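Local coordinates for protein NADH dehydrogenase, putative (PDB 5JWC) that probably transfers electrons from NADH to ubiquinone through a bound FAD, as a type II NADH dehydrogenase of the malaria parasite, at residues 27-35 / 127-136; 266-276 / 285-295. One frame throughout, in Å; residues are numbered along the deposited sequence.

Contact 1 (27-35 / 127-136) is the more buried of the two. It pairs two neighbouring parallel strands of the mixed sheet that holds FAD, and its C-terminal end touches the cofactor. Contact 2 (266-276 / 285-295) is partly buried. It pairs the hairpin strands 273-278 and 285-289 and packs the three-stranded sheet on strand 292-295. The two contacts share no strand; the centres of contacts 1 and 2 are about 44 Å apart. In contact 1 isoleucines and leucines fill both sheet faces, and polar side chains gather at the N-terminal end. In contact 2 aromatic rings pack inside, while Ser-273, His-275, Lys-287 and Ser-289 share the other face.

Contact 1: 27-35 / 127-136; sequences RKEKIIILG and LFYDYLIIAV. With FAD (flavin-adenine dinucleotide), chain C.
Leu-34 and Ile-32 pack on Leu-132 across two neighbouring parallel strands of a Rossmann-type FAD-binding fold, on one face of the sheet. Strand 30-34 is the first strand of this fold. It leads into a glycine-rich turn (Gly-35, Gly-37, Gly-40) consistent with the GxGxxG motif of dinucleotide-binding folds. CD1 of Leu-132 does the touching. It lies 3.7 Å from Ile-32 CG2 and 3.8 Å from Leu-34 CG. With chi1 at -176°, Leu-132 swings CG away from its own N, and CD1 comes toward the other strand. The other branch of Ile-32 turns the opposite way along the strand: its CG1 meets Tyr-129 CB at 3.8 Å, and the two side chains cross at about a right angle.

Backbone bonds alternate between the strands, from Tyr-131 N to Lys-30 O as far as Ala-135 N to Leu-34 O. Lys-30 closes the N-terminal end. Its NZ donates to Phe-128 O at 2.9 Å, in the carbonyl plane. Its backbone N meets OD2 of Asp-130 at 2.6 Å in a nearly straight bond (168°), on the anti lone pair of the carboxylate. Its O accepts from both Asp-130 N and Tyr-131 N.

On the other face, Ile-31 CG2 touches Ile-133 CG1 at 3.6 Å. At the FAD end, the adenosine ribose oxygen O4B lies 3.3 Å from Gly-35 CA and equally far from Val-136 CA.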
loop_
_atom_site.group_PDB
_atom_site.type_symbol
_atom_site.label_atom_id
_atom_site.label_comp_id
_atom_site.label_asym_id
_atom_site.label_seq_id
_atom_site.Cartn_x
_atom_site.Cartn_y
_atom_site.Cartn_z
ATOM N N ARG A 27 8.862 26.616 -30.525
ATOM C CA ARG A 27 9.302 26.052 -31.799
ATOM C C ARG A 27 10.386 24.989 -31.567
ATOM O O ARG A 27 10.848 24.328 -32.507
ATOM C CB ARG A 27 9.785 27.175 -32.738
ATOM C CG ARG A 27 10.646 26.727 -33.911
ATOM C CD ARG A 27 11.365 27.857 -34.627
ATOM N NE ARG A 27 10.828 28.017 -35.976
ATOM C CZ ARG A 27 11.065 27.174 -36.979
ATOM N NH1 ARG A 27 11.829 26.101 -36.794
ATOM N NH2 ARG A 27 10.518 27.396 -38.164
ATOM N N LYS A 28 10.726 24.754 -30.301
ATOM C CA LYS A 28 11.729 23.741 -29.979
ATOM C C LYS A 28 11.339 22.368 -30.509
ATOM O O LYS A 28 10.156 22.036 -30.601
ATOM C CB LYS A 28 11.954 23.707 -28.475
ATOM C CG LYS A 28 13.194 24.481 -28.073
ATOM C CD LYS A 28 13.037 25.184 -26.743
ATOM C CE LYS A 28 12.758 24.235 -25.609
ATOM N NZ LYS A 28 12.776 25.004 -24.335
ATOM N N GLU A 29 12.332 21.558 -30.850
ATOM C CA GLU A 29 12.033 20.228 -31.356
ATOM C C GLU A 29 11.445 19.341 -30.267
ATOM O O GLU A 29 11.873 19.368 -29.111
ATOM C CB GLU A 29 13.274 19.579 -31.972
ATOM C CG GLU A 29 13.510 20.016 -33.423
ATOM C CD GLU A 29 14.831 19.531 -33.971
ATOM O OE1 GLU A 29 15.790 19.353 -33.183
ATOM O OE2 GLU A 29 14.901 19.288 -35.189
ATOM N N LYS A 30 10.440 18.575 -30.668
ATOM C CA LYS A 30 9.686 17.746 -29.754
ATOM C C LYS A 30 10.229 16.308 -29.690
ATOM O O LYS A 30 10.294 15.609 -30.712
ATOM C CB LYS A 30 8.216 17.704 -30.171
ATOM C CG LYS A 30 7.262 17.736 -29.005
ATOM C CD LYS A 30 5.817 18.010 -29.441
ATOM C CE LYS A 30 4.857 17.131 -28.614
ATOM N NZ LYS A 30 3.443 17.113 -29.108
ATOM N N ILE A 31 10.608 15.877 -28.489
ATOM C CA ILE A 31 10.931 14.476 -28.247
ATOM C C ILE A 31 9.820 13.839 -27.419
ATOM O O ILE A 31 9.522 14.297 -26.313
ATOM C CB ILE A 31 12.263 14.296 -27.487
ATOM C CG1 ILE A 31 13.426 14.975 -28.204
ATOM C CG2 ILE A 31 12.544 12.816 -27.284
ATOM C CD1 ILE A 31 14.705 15.018 -27.374
ATOM N N ILE A 32 9.201 12.796 -27.955
ATOM C CA ILE A 32 8.283 11.990 -27.173
ATOM C C ILE A 32 9.001 10.721 -26.708
ATOM O O ILE A 32 9.587 10.005 -27.518
ATOM C CB ILE A 32 7.018 11.601 -27.963
ATOM C CG1 ILE A 32 6.152 12.841 -28.266
ATOM C CG2 ILE A 32 6.214 10.572 -27.194
ATOM C CD1 ILE A 32 4.809 12.489 -28.849
ATOM N N ILE A 33 8.974 10.471 -25.406
ATOM C CA ILE A 33 9.497 9.230 -24.833
ATOM C C ILE A 33 8.336 8.300 -24.507
ATOM O O ILE A 33 7.415 8.687 -23.771
ATOM C CB ILE A 33 10.281 9.503 -23.551
ATOM C CG1 ILE A 33 11.362 10.537 -23.791
ATOM C CG2 ILE A 33 10.874 8.198 -22.969
ATOM C CD1 ILE A 33 11.826 11.163 -22.487
ATOM N N LEU A 34 8.359 7.085 -25.041
ATOM C CA LEU A 34 7.327 6.125 -24.697
ATOM C C LEU A 34 7.873 5.191 -23.633
ATOM O O LEU A 34 8.820 4.453 -23.893
ATOM C CB LEU A 34 6.877 5.317 -25.902
ATOM C CG LEU A 34 6.348 6.104 -27.095
ATOM C CD1 LEU A 34 5.844 5.109 -28.159
ATOM C CD2 LEU A 34 5.241 7.065 -26.644
ATOM N N GLY A 35 7.275 5.220 -22.447
ATOM C CA GLY A 35 7.668 4.309 -21.374
ATOM C C GLY A 35 8.314 5.060 -20.228
ATOM O O GLY A 35 9.138 5.979 -20.436
ATOM N N LEU A 127 -0.824 12.751 -31.092
ATOM C CA LEU A 127 0.304 13.580 -30.683
ATOM C C LEU A 127 1.405 13.572 -31.731
ATOM O O LEU A 127 1.794 12.520 -32.214
ATOM C CB LEU A 127 0.859 13.105 -29.333
ATOM C CG LEU A 127 -0.104 13.214 -28.144
ATOM C CD1 LEU A 127 0.426 12.486 -26.921
ATOM C CD2 LEU A 127 -0.369 14.681 -27.822
ATOM N N PHE A 128 1.907 14.752 -32.071
ATOM C CA PHE A 128 2.961 14.883 -33.051
ATOM C C PHE A 128 4.325 14.925 -32.380
ATOM O O PHE A 128 4.442 15.366 -31.242
ATOM C CB PHE A 128 2.755 16.149 -33.885
ATOM C CG PHE A 128 1.634 16.039 -34.877
ATOM C CD1 PHE A 128 1.853 15.502 -36.134
ATOM C CD2 PHE A 128 0.361 16.483 -34.556
ATOM C CE1 PHE A 128 0.822 15.399 -37.049
ATOM C CE2 PHE A 128 -0.676 16.385 -35.469
ATOM C CZ PHE A 128 -0.444 15.838 -36.714
ATOM N N TYR A 129 5.357 14.495 -33.100
ATOM C CA TYR A 129 6.718 14.506 -32.566
ATOM C C TYR A 129 7.740 14.878 -33.628
ATOM O O TYR A 129 7.509 14.673 -34.810
ATOM C CB TYR A 129 7.079 13.131 -31.971
ATOM C CG TYR A 129 7.112 12.013 -32.998
ATOM C CD1 TYR A 129 8.242 11.783 -33.772
ATOM C CD2 TYR A 129 6.020 11.181 -33.172
ATOM C CE1 TYR A 129 8.269 10.769 -34.712
ATOM C CE2 TYR A 129 6.039 10.160 -34.099
ATOM C CZ TYR A 129 7.163 9.961 -34.867
ATOM O OH TYR A 129 7.171 8.945 -35.789
ATOM N N ASP A 130 8.886 15.392 -33.195
ATOM C CA ASP A 130 10.060 15.506 -34.053
ATOM C C ASP A 130 10.980 14.277 -33.905
ATOM O O ASP A 130 11.583 13.810 -34.873
ATOM C CB ASP A 130 10.813 16.787 -33.725
ATOM C CG ASP A 130 9.989 18.025 -34.044
ATOM O OD1 ASP A 130 9.469 18.093 -35.174
ATOM O OD2 ASP A 130 9.822 18.886 -33.158
ATOM N N TYR A 131 11.104 13.784 -32.678
ATOM C CA TYR A 131 11.809 12.527 -32.416
ATOM C C TYR A 131 10.985 11.657 -31.492
ATOM O O TYR A 131 10.330 12.158 -30.571
ATOM C CB TYR A 131 13.169 12.773 -31.779
ATOM C CG TYR A 131 14.122 13.587 -32.603
ATOM C CD1 TYR A 131 14.869 13.008 -33.618
ATOM C CD2 TYR A 131 14.273 14.945 -32.369
ATOM C CE1 TYR A 131 15.757 13.772 -34.374
ATOM C CE2 TYR A 131 15.138 15.704 -33.110
ATOM C CZ TYR A 131 15.881 15.121 -34.108
ATOM O OH TYR A 131 16.740 15.914 -34.841
ATOM N N LEU A 132 11.054 10.351 -31.719
ATOM C CA LEU A 132 10.349 9.392 -30.897
ATOM C C LEU A 132 11.338 8.388 -30.279
ATOM O O LEU A 132 12.103 7.727 -31.000
ATOM C CB LEU A 132 9.303 8.667 -31.719
ATOM C CG LEU A 132 8.397 7.692 -30.977
ATOM C CD1 LEU A 132 7.552 8.393 -29.904
ATOM C CD2 LEU A 132 7.535 6.945 -31.971
ATOM N N ILE A 133 11.328 8.286 -28.951
ATOM C CA ILE A 133 12.159 7.304 -28.249
ATOM C C ILE A 133 11.293 6.157 -27.732
ATOM O O ILE A 133 10.564 6.298 -26.745
ATOM C CB ILE A 133 12.903 7.932 -27.064
ATOM C CG1 ILE A 133 13.411 9.348 -27.413
ATOM C CG2 ILE A 133 14.032 7.005 -26.592
ATOM C CD1 ILE A 133 14.445 9.392 -28.526
ATOM N N ILE A 134 11.337 5.018 -28.403
ATOM C CA ILE A 134 10.490 3.907 -27.983
ATOM C C ILE A 134 11.184 3.065 -26.896
ATOM O O ILE A 134 12.227 2.447 -27.124
ATOM C CB ILE A 134 10.098 3.018 -29.163
ATOM C CG1 ILE A 134 9.488 3.865 -30.295
ATOM C CG2 ILE A 134 9.156 1.874 -28.708
ATOM C CD1 ILE A 134 9.033 3.037 -31.502
ATOM N N ALA A 135 10.597 3.074 -25.707
ATOM C CA ALA A 135 11.151 2.349 -24.570
ATOM C C ALA A 135 10.032 1.658 -23.795
ATOM O O ALA A 135 9.923 1.823 -22.575
ATOM C CB ALA A 135 11.919 3.295 -23.661
ATOM N N VAL A 136 9.208 0.890 -24.499
ATOM C CA VAL A 136 7.990 0.308 -23.907
ATOM C C VAL A 136 8.211 -1.043 -23.253
ATOM O O VAL A 136 7.272 -1.664 -22.753
ATOM C CB VAL A 136 6.878 0.164 -24.955
ATOM C CG1 VAL A 136 6.516 1.543 -25.496
ATOM C CG2 VAL A 136 7.326 -0.802 -26.103
HETATM P PA FAD C . 10.601 -1.319 -18.462
HETATM O O1A FAD C . 9.747 -2.506 -18.122
HETATM O O2A FAD C . 11.550 -0.926 -17.385
HETATM O O5B FAD C . 9.679 -0.065 -18.872
HETATM C C5B FAD C . 8.714 -0.153 -19.895
HETATM C C4B FAD C . 7.788 1.038 -19.714
HETATM O O4B FAD C . 6.960 1.163 -20.852
HETATM C C3B FAD C . 6.869 0.856 -18.502
HETATM O O3B FAD C . 6.750 2.096 -17.840
HETATM C C2B FAD C . 5.530 0.532 -19.126
HETATM O O2B FAD C . 4.474 0.982 -18.309
HETATM C C1B FAD C . 5.635 1.351 -20.407
HETATM N N9A FAD C . 4.744 0.933 -21.493
HETATM C C8A FAD C . 4.346 -0.340 -21.822
HETATM N N7A FAD C . 3.538 -0.249 -22.909
HETATM C C5A FAD C . 3.424 1.048 -23.269
HETATM C C6A FAD C . 2.728 1.671 -24.294
HETATM N N6A FAD C . 2.064 0.946 -25.193
HETATM N N1A FAD C . 2.814 3.039 -24.422
HETATM C C2A FAD C . 3.579 3.775 -23.536
HETATM N N3A FAD C . 4.268 3.146 -22.515
HETATM C C4A FAD C . 4.180 1.803 -22.386
HETATM N N1 FAD C . 17.916 -6.109 -14.804
HETATM C C2 FAD C . 19.192 -5.969 -14.331
HETATM O O2 FAD C . 20.049 -5.469 -15.050
HETATM N N3 FAD C . 19.521 -6.370 -13.046
HETATM C C4 FAD C . 18.583 -6.911 -12.208
HETATM O O4 FAD C . 18.907 -7.248 -11.061
HETATM C C4X FAD C . 17.279 -7.046 -12.672
HETATM N N5 FAD C . 16.300 -7.584 -11.868
HETATM C C5X FAD C . 15.004 -7.707 -12.356
HETATM C C6 FAD C . 14.012 -8.225 -11.544
HETATM C C7 FAD C . 12.707 -8.363 -12.004
HETATM C C7M FAD C . 11.661 -8.947 -11.083
HETATM C C8 FAD C . 12.386 -7.960 -13.294
HETATM C C8M FAD C . 10.986 -8.101 -13.814
HETATM C C9 FAD C . 13.384 -7.433 -14.115
HETATM C C9A FAD C . 14.689 -7.298 -13.648
HETATM N N10 FAD C . 15.683 -6.769 -14.453
HETATM C C10 FAD C . 16.958 -6.638 -13.970
HETATM C "C1'" FAD C . 15.403 -6.368 -15.871
HETATM C "C2'" FAD C . 14.945 -4.946 -16.073
HETATM O "O2'" FAD C . 13.806 -4.722 -15.291
HETATM C "C3'" FAD C . 14.541 -4.806 -17.530
HETATM O "O3'" FAD C . 15.586 -5.215 -18.383
HETATM C "C4'" FAD C . 14.204 -3.341 -17.745
HETATM O "O4'" FAD C . 12.969 -3.128 -17.112
HETATM C "C5'" FAD C . 14.119 -2.959 -19.214
HETATM O "O5'" FAD C . 13.879 -1.569 -19.272
HETATM P P FAD C . 12.794 -0.990 -20.312
HETATM O O1P FAD C . 12.805 0.520 -20.245
HETATM O O2P FAD C . 13.132 -1.570 -21.657
HETATM O O3P FAD C . 11.383 -1.634 -19.838
#

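Contact 2: 266-276 / 285-295; sequences VIDVDKHSFHI and KKKLSYGLLIW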
loop_
_atom_site.group_PDB
_atom_site.type_symbol
_atom_site.label_atom_id
_atom_site.label_comp_id
_atom_site.label_asym_id
_atom_site.label_seq_id
_atom_site.Cartn_x
_atom_site.Cartn_y
_atom_site.Cartn_z
ATOM N N VAL A 266 7.222 -26.790 -16.460
ATOM C CA VAL A 266 5.779 -26.872 -16.310
ATOM C C VAL A 266 5.112 -27.058 -17.669
ATOM O O VAL A 266 5.499 -26.415 -18.636
ATOM C CB VAL A 266 5.234 -25.610 -15.621
ATOM C CG1 VAL A 266 3.720 -25.635 -15.600
ATOM C CG2 VAL A 266 5.812 -25.497 -14.213
ATOM N N ILE A 267 4.127 -27.948 -17.743
ATOM C CA ILE A 267 3.448 -28.215 -19.003
ATOM C C ILE A 267 1.954 -27.964 -18.936
ATOM O O ILE A 267 1.288 -27.888 -19.961
ATOM C CB ILE A 267 3.686 -29.660 -19.458
ATOM C CG1 ILE A 267 3.301 -30.627 -18.341
ATOM C CG2 ILE A 267 5.137 -29.845 -19.844
ATOM C CD1 ILE A 267 3.439 -32.092 -18.715
ATOM N N ASP A 268 1.432 -27.817 -17.725
ATOM C CA ASP A 268 0.014 -27.546 -17.556
ATOM C C ASP A 268 -0.280 -27.012 -16.162
ATOM O O ASP A 268 0.341 -27.423 -15.186
ATOM C CB ASP A 268 -0.814 -28.811 -17.802
ATOM C CG ASP A 268 -2.293 -28.520 -17.882
ATOM O OD1 ASP A 268 -2.713 -27.946 -18.905
ATOM O OD2 ASP A 268 -3.033 -28.841 -16.922
ATOM N N VAL A 269 -1.235 -26.101 -16.070
ATOM C CA VAL A 269 -1.626 -25.563 -14.773
ATOM C C VAL A 269 -3.136 -25.657 -14.592
ATOM O O VAL A 269 -3.892 -25.176 -15.425
ATOM C CB VAL A 269 -1.173 -24.096 -14.597
ATOM C CG1 VAL A 269 -1.616 -23.557 -13.230
ATOM C CG2 VAL A 269 0.355 -23.984 -14.757
ATOM N N ASP A 270 -3.554 -26.278 -13.492
ATOM C CA ASP A 270 -4.963 -26.347 -13.113
ATOM C C ASP A 270 -5.170 -25.512 -11.846
ATOM O O ASP A 270 -4.223 -24.924 -11.335
ATOM C CB ASP A 270 -5.383 -27.809 -12.875
ATOM C CG ASP A 270 -6.808 -28.104 -13.332
ATOM O OD1 ASP A 270 -7.570 -27.145 -13.612
ATOM O OD2 ASP A 270 -7.159 -29.311 -13.422
ATOM N N LYS A 271 -6.394 -25.479 -11.328
ATOM C CA LYS A 271 -6.694 -24.623 -10.187
ATOM C C LYS A 271 -5.954 -25.042 -8.916
ATOM O O LYS A 271 -5.446 -24.190 -8.190
ATOM C CB LYS A 271 -8.201 -24.581 -9.917
ATOM C CG LYS A 271 -8.578 -23.543 -8.863
ATOM C CD LYS A 271 -10.080 -23.365 -8.760
ATOM C CE LYS A 271 -10.424 -22.309 -7.723
ATOM N NZ LYS A 271 -11.894 -22.163 -7.555
ATOM N N HIS A 272 -5.888 -26.341 -8.644
ATOM C CA HIS A 272 -5.266 -26.820 -7.407
ATOM C C HIS A 272 -3.976 -27.621 -7.603
ATOM O O HIS A 272 -3.310 -27.977 -6.629
ATOM C CB HIS A 272 -6.265 -27.670 -6.609
ATOM C CG HIS A 272 -7.496 -26.924 -6.212
ATOM N ND1 HIS A 272 -7.473 -25.881 -5.306
ATOM C CD2 HIS A 272 -8.783 -27.036 -6.622
ATOM C CE1 HIS A 272 -8.693 -25.394 -5.166
ATOM N NE2 HIS A 272 -9.506 -26.077 -5.955
ATOM N N SER A 273 -3.626 -27.918 -8.845
ATOM C CA SER A 273 -2.391 -28.651 -9.103
ATOM C C SER A 273 -1.783 -28.253 -10.436
ATOM O O SER A 273 -2.465 -27.664 -11.276
ATOM C CB SER A 273 -2.646 -30.161 -9.052
ATOM O OG SER A 273 -3.722 -30.517 -9.899
ATOM N N PHE A 274 -0.488 -28.523 -10.614
ATOM C CA PHE A 274 0.131 -28.337 -11.923
ATOM C C PHE A 274 0.958 -29.569 -12.285
ATOM O O PHE A 274 1.259 -30.406 -11.422
ATOM C CB PHE A 274 0.983 -27.047 -11.968
ATOM C CG PHE A 274 2.129 -27.029 -10.999
ATOM C CD1 PHE A 274 1.942 -26.623 -9.685
ATOM C CD2 PHE A 274 3.396 -27.384 -11.403
ATOM C CE1 PHE A 274 2.997 -26.601 -8.785
ATOM C CE2 PHE A 274 4.455 -27.361 -10.513
ATOM C CZ PHE A 274 4.252 -26.970 -9.197
ATOM N N HIS A 275 1.299 -29.697 -13.562
ATOM C CA HIS A 275 2.070 -30.843 -14.004
ATOM C C HIS A 275 3.454 -30.424 -14.446
ATOM O O HIS A 275 3.630 -29.446 -15.161
ATOM C CB HIS A 275 1.365 -31.577 -15.151
ATOM C CG HIS A 275 0.267 -32.480 -14.695
ATOM N ND1 HIS A 275 -1.030 -32.042 -14.510
ATOM C CD2 HIS A 275 0.273 -33.791 -14.356
ATOM C CE1 HIS A 275 -1.775 -33.050 -14.088
ATOM N NE2 HIS A 275 -1.010 -34.120 -13.987
ATOM N N ILE A 276 4.452 -31.175 -14.026
ATOM C CA ILE A 276 5.781 -30.952 -14.565
ATOM C C ILE A 276 6.339 -32.160 -15.325
ATOM O O ILE A 276 5.925 -33.287 -15.109
ATOM C CB ILE A 276 6.794 -30.549 -13.469
ATOM C CG1 ILE A 276 6.879 -31.606 -12.350
ATOM C CG2 ILE A 276 6.445 -29.147 -12.938
ATOM C CD1 ILE A 276 7.905 -31.271 -11.248
ATOM N N LYS A 285 6.553 -37.559 -15.783
ATOM C CA LYS A 285 5.755 -36.396 -15.438
ATOM C C LYS A 285 5.426 -36.491 -13.961
ATOM O O LYS A 285 5.477 -37.576 -13.385
ATOM C CB LYS A 285 4.469 -36.335 -16.265
ATOM C CG LYS A 285 4.660 -36.114 -17.744
ATOM C CD LYS A 285 3.358 -36.408 -18.492
ATOM C CE LYS A 285 3.489 -36.094 -19.975
ATOM N NZ LYS A 285 4.671 -36.778 -20.560
ATOM N N LYS A 286 5.125 -35.357 -13.335
ATOM C CA LYS A 286 4.650 -35.371 -11.956
ATOM C C LYS A 286 3.526 -34.360 -11.806
ATOM O O LYS A 286 3.531 -33.312 -12.452
ATOM C CB LYS A 286 5.776 -35.058 -10.957
ATOM C CG LYS A 286 7.128 -35.714 -11.265
ATOM C CD LYS A 286 7.391 -37.003 -10.459
ATOM C CE LYS A 286 8.394 -37.916 -11.166
ATOM N NZ LYS A 286 7.823 -39.245 -11.520
ATOM N N LYS A 287 2.555 -34.702 -10.974
ATOM C CA LYS A 287 1.446 -33.817 -10.648
ATOM C C LYS A 287 1.721 -33.317 -9.244
ATOM O O LYS A 287 2.075 -34.111 -8.372
ATOM C CB LYS A 287 0.105 -34.554 -10.733
ATOM C CG LYS A 287 -1.145 -33.697 -10.518
ATOM C CD LYS A 287 -2.399 -34.554 -10.676
ATOM C CE LYS A 287 -3.642 -33.903 -10.073
ATOM N NZ LYS A 287 -3.528 -33.634 -8.610
ATOM N N LEU A 288 1.615 -32.007 -9.037
ATOM C CA LEU A 288 1.930 -31.389 -7.747
ATOM C C LEU A 288 0.790 -30.484 -7.296
ATOM O O LEU A 288 0.315 -29.661 -8.083
ATOM C CB LEU A 288 3.206 -30.551 -7.849
ATOM C CG LEU A 288 4.558 -31.134 -7.478
ATOM C CD1 LEU A 288 4.779 -32.424 -8.203
ATOM C CD2 LEU A 288 5.642 -30.137 -7.860
ATOM N N SER A 289 0.377 -30.604 -6.036
ATOM C CA SER A 289 -0.590 -29.662 -5.480
ATOM C C SER A 289 0.104 -28.357 -5.108
ATOM O O SER A 289 1.315 -28.336 -4.840
ATOM C CB SER A 289 -1.298 -30.250 -4.260
ATOM O OG SER A 289 -2.096 -31.348 -4.638
ATOM N N TYR A 290 -0.650 -27.263 -5.127
ATOM C CA TYR A 290 -0.078 -25.961 -4.780
ATOM C C TYR A 290 -1.132 -25.001 -4.239
ATOM O O TYR A 290 -2.302 -25.114 -4.589
ATOM C CB TYR A 290 0.594 -25.335 -5.998
ATOM C CG TYR A 290 -0.365 -24.719 -6.990
ATOM C CD1 TYR A 290 -0.963 -25.481 -7.988
ATOM C CD2 TYR A 290 -0.677 -23.368 -6.930
ATOM C CE1 TYR A 290 -1.841 -24.909 -8.893
ATOM C CE2 TYR A 290 -1.551 -22.791 -7.824
ATOM C CZ TYR A 290 -2.127 -23.562 -8.810
ATOM O OH TYR A 290 -2.991 -22.984 -9.712
ATOM N N GLY A 291 -0.704 -24.034 -3.431
ATOM C CA GLY A 291 -1.574 -22.955 -2.999
ATOM C C GLY A 291 -1.270 -21.627 -3.675
ATOM O O GLY A 291 -2.158 -20.809 -3.900
ATOM N N LEU A 292 -0.002 -21.413 -3.998
ATOM C CA LEU A 292 0.433 -20.188 -4.652
ATOM C C LEU A 292 1.464 -20.537 -5.712
ATOM O O LEU A 292 2.497 -21.130 -5.391
ATOM C CB LEU A 292 1.016 -19.212 -3.613
ATOM C CG LEU A 292 1.803 -17.963 -4.036
ATOM C CD1 LEU A 292 0.994 -17.067 -4.958
ATOM C CD2 LEU A 292 2.255 -17.174 -2.791
ATOM N N LEU A 293 1.178 -20.179 -6.959
ATOM C CA LEU A 293 2.075 -20.462 -8.077
ATOM C C LEU A 293 2.620 -19.156 -8.640
ATOM O O LEU A 293 1.860 -18.301 -9.091
ATOM C CB LEU A 293 1.360 -21.242 -9.182
ATOM C CG LEU A 293 2.174 -21.610 -10.428
ATOM C CD1 LEU A 293 3.331 -22.532 -10.072
ATOM C CD2 LEU A 293 1.255 -22.278 -11.452
ATOM N N ILE A 294 3.940 -19.007 -8.608
ATOM C CA ILE A 294 4.580 -17.778 -9.050
ATOM C C ILE A 294 5.345 -18.025 -10.343
ATOM O O ILE A 294 6.215 -18.893 -10.403
ATOM C CB ILE A 294 5.510 -17.225 -7.958
ATOM C CG1 ILE A 294 4.676 -16.785 -6.760
ATOM C CG2 ILE A 294 6.353 -16.045 -8.474
ATOM C CD1 ILE A 294 5.443 -16.728 -5.450
ATOM N N TRP A 295 5.004 -17.266 -11.383
ATOM C CA TRP A 295 5.631 -17.423 -12.687
ATOM C C TRP A 295 6.705 -16.348 -12.881
ATOM O O TRP A 295 6.399 -15.197 -13.196
ATOM C CB TRP A 295 4.576 -17.338 -13.797
ATOM C CG TRP A 295 4.967 -17.994 -15.085
ATOM C CD1 TRP A 295 5.506 -17.389 -16.202
ATOM C CD2 TRP A 295 4.828 -19.378 -15.408
ATOM N NE1 TRP A 295 5.715 -18.328 -17.188
ATOM C CE2 TRP A 295 5.298 -19.550 -16.728
ATOM C CE3 TRP A 295 4.347 -20.491 -14.714
ATOM C CZ2 TRP A 295 5.301 -20.791 -17.355
ATOM C CZ3 TRP A 295 4.345 -21.720 -15.349
ATOM C CH2 TRP A 295 4.820 -21.858 -16.647
#
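Tyr-290 makes two bonds to the turn between strands 264-269 and 273-278. Its OH donates to Asp-270 O at 2.8 Å, in the carbonyl plane. Its backbone N reaches His-272 O at 3.1 Å, from well above that carbonyl plane. Tyr-290 CG sits between its own backbone N and carbonyl carbon (chi1 77°), and this directs the ring toward the turn of 270-272.

Backbone pairs follow along strands 273-278 and 285-289. Phe-274 and Leu-288 exchange two bonds, and so do Ile-276 and Lys-286. Both are hydrogen-bonded pairs of an antiparallel beta hairpin. With strand 264-269 the hairpin forms a three-stranded sheet, and the chain then passes through Tyr-290 and Gly-291 into strand 292-295 of the parallel sheet. There Leu-292 and Ile-294 bond to Ala-192 of strand 190-194. The five-stranded parallel sheet, with a GxGxxG-like turn after strand 190-194, is consistent with the NADH-binding domain of two-dinucleotide-domain flavoproteins; the small antiparallel sheet packs on it.

On the face of Ser-273 and His-275, Lys-287 CG lies over one face of the His-275 ring, 3.5 Å from NE2. The chain then bends at its end, and NZ makes a weak bond to Ser-273 OG at 3.4 Å.

The face of Phe-274, Ile-276 and Leu-288 is mainly apolar. Leu-288 CB makes a CH-pi contact over one face of the Phe-274 ring, 4.2 Å from the centroid. Leu-293 CD1 sits over the opposite face; both are offset toward the rim. The Tyr-290 ring meets Phe-274 obliquely, with planes 60° apart and the two CD1 atoms at 3.6 Å. Val-269 and Leu-293 meet tip to tip, CG1 to CD2 at 3.6 Å. Val-266 CB touches Trp-295 CH2 at 3.9 Å, and Val-266 CG1 lies at the indole edge.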